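Local structure of acylneuraminate lyase (Mycoplasma synoviae, 4N4P) at residues K156-K161 with S181-K186. The protein belongs to the dihydrodipicolinate synthetase family and adopts a TIM-barrel fold. Numbering follows the deposited sequence.
Sequences KLLEIK and SKYPDK
The CA atoms come nearest at Leu158 and Lys186, 7.8 Å apart, where the C-terminal part of helix 151-158 meets the type I beta turn Tyr183-Lys186 that follows helix 173-182. In this TIM barrel the contact joins two successive alpha-to-beta connections, leading into the parallel strands 163-168 and 187-190. The turn is closed by Lys186 N bonding to Tyr183 O at 3.1 Å. Tyr183, where the chain departs from the helical conformation of 173-182, presents one ring face to Leu158, whose CD1 lies 3.8 Å from the ring centroid and 13° off the normal: a CH-pi contact over the centre of the ring. On the opposite face, Lys182 CG sits 3.5 Å above the plane, nearer the rim, so the ring is sandwiched between aliphatic groups. Its OH is hydrogen-bonded to Thr151 O, at the start of helix 151-158; Phe188 packs against both Leu158 and Tyr183. The Lys186 chain bends at chi2 (-72°) and then runs extended to the carbonyl of Leu158. Its ammonium group bridges Leu158 O and Val163 O, on either side of the loop before strand 163-168: NZ donates to Leu158 O at 2.9 Å, with the nitrogen 35° out of the carbonyl plane.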
# COMPACT_ATOMS: atom_id res chain seq x y z
N LYS A 156 -6.20 14.43 20.65
CA LYS A 156 -5.60 14.12 21.94
C LYS A 156 -4.14 14.60 22.01
O LYS A 156 -3.70 15.08 23.06
CB LYS A 156 -5.67 12.63 22.24
CG LYS A 156 -7.10 12.10 22.42
CD LYS A 156 -7.09 10.58 22.48
CE LYS A 156 -8.38 9.98 21.89
NZ LYS A 156 -8.08 8.64 21.28
N LEU A 157 -3.41 14.48 20.90
CA LEU A 157 -2.05 15.01 20.86
C LEU A 157 -2.08 16.52 20.84
O LEU A 157 -1.26 17.16 21.50
CB LEU A 157 -1.27 14.46 19.64
CG LEU A 157 -1.04 12.95 19.47
CD1 LEU A 157 -0.39 12.67 18.08
CD2 LEU A 157 -0.17 12.38 20.62
N LEU A 158 -3.03 17.10 20.11
CA LEU A 158 -3.15 18.57 20.00
C LEU A 158 -3.45 19.23 21.34
O LEU A 158 -3.20 20.43 21.50
CB LEU A 158 -4.24 18.95 18.98
CG LEU A 158 -3.88 18.67 17.52
CD1 LEU A 158 -5.08 18.84 16.56
CD2 LEU A 158 -2.72 19.59 17.11
N GLU A 159 -4.01 18.46 22.26
CA GLU A 159 -4.43 18.99 23.56
C GLU A 159 -3.32 19.02 24.60
O GLU A 159 -3.47 19.62 25.66
CB GLU A 159 -5.57 18.16 24.11
CG GLU A 159 -6.91 18.65 23.64
CD GLU A 159 -8.00 17.64 23.92
OE1 GLU A 159 -7.85 16.83 24.88
OE2 GLU A 159 -8.99 17.65 23.16
N ILE A 160 -2.20 18.37 24.29
CA ILE A 160 -1.05 18.34 25.20
C ILE A 160 -0.59 19.76 25.56
O ILE A 160 -0.62 20.67 24.73
CB ILE A 160 0.08 17.45 24.60
CG1 ILE A 160 -0.36 15.98 24.63
CG2 ILE A 160 1.42 17.68 25.31
CD1 ILE A 160 0.47 15.01 23.74
N LYS A 161 -0.20 19.96 26.83
CA LYS A 161 0.26 21.25 27.29
C LYS A 161 1.28 21.87 26.32
O LYS A 161 2.22 21.20 25.87
CB LYS A 161 0.87 21.12 28.71
CG LYS A 161 1.34 22.45 29.29
CD LYS A 161 2.00 22.24 30.67
CE LYS A 161 2.15 23.57 31.40
NZ LYS A 161 3.32 24.35 30.91
N SER A 181 -11.58 21.67 10.01
CA SER A 181 -12.97 21.74 10.45
C SER A 181 -13.06 21.57 11.98
O SER A 181 -13.75 22.33 12.66
CB SER A 181 -13.82 20.67 9.76
OG SER A 181 -15.18 20.81 10.15
N LYS A 182 -12.32 20.59 12.50
CA LYS A 182 -12.48 20.19 13.92
C LYS A 182 -11.72 21.10 14.88
O LYS A 182 -12.15 21.31 16.04
CB LYS A 182 -12.11 18.72 14.10
CG LYS A 182 -12.30 18.16 15.52
CD LYS A 182 -13.78 17.82 15.83
CE LYS A 182 -13.90 17.08 17.17
NZ LYS A 182 -15.32 16.95 17.60
N TYR A 183 -10.60 21.67 14.41
CA TYR A 183 -9.69 22.40 15.30
C TYR A 183 -9.42 23.83 14.82
O TYR A 183 -8.27 24.18 14.53
CB TYR A 183 -8.38 21.60 15.49
CG TYR A 183 -8.61 20.18 15.98
CD1 TYR A 183 -8.96 19.92 17.32
CD2 TYR A 183 -8.52 19.10 15.10
CE1 TYR A 183 -9.20 18.61 17.76
CE2 TYR A 183 -8.75 17.81 15.52
CZ TYR A 183 -9.09 17.57 16.85
OH TYR A 183 -9.33 16.27 17.25
N PRO A 184 -10.45 24.67 14.76
CA PRO A 184 -10.27 26.02 14.22
C PRO A 184 -9.32 26.91 15.04
O PRO A 184 -8.77 27.87 14.49
CB PRO A 184 -11.69 26.61 14.23
CG PRO A 184 -12.40 25.84 15.31
CD PRO A 184 -11.84 24.44 15.22
N ASP A 185 -9.13 26.61 16.32
CA ASP A 185 -8.20 27.43 17.12
C ASP A 185 -6.83 26.79 17.32
O ASP A 185 -6.04 27.22 18.18
CB ASP A 185 -8.84 27.84 18.46
CG ASP A 185 -8.26 29.17 19.01
OD1 ASP A 185 -8.61 29.51 20.17
OD2 ASP A 185 -7.48 29.88 18.30
N LYS A 186 -6.54 25.75 16.54
CA LYS A 186 -5.20 25.22 16.51
C LYS A 186 -4.55 25.74 15.23
O LYS A 186 -5.24 26.04 14.24
CB LYS A 186 -5.16 23.68 16.58
CG LYS A 186 -5.64 23.09 17.92
CD LYS A 186 -4.64 23.33 19.05
CE LYS A 186 -5.25 22.90 20.38
NZ LYS A 186 -4.34 23.06 21.56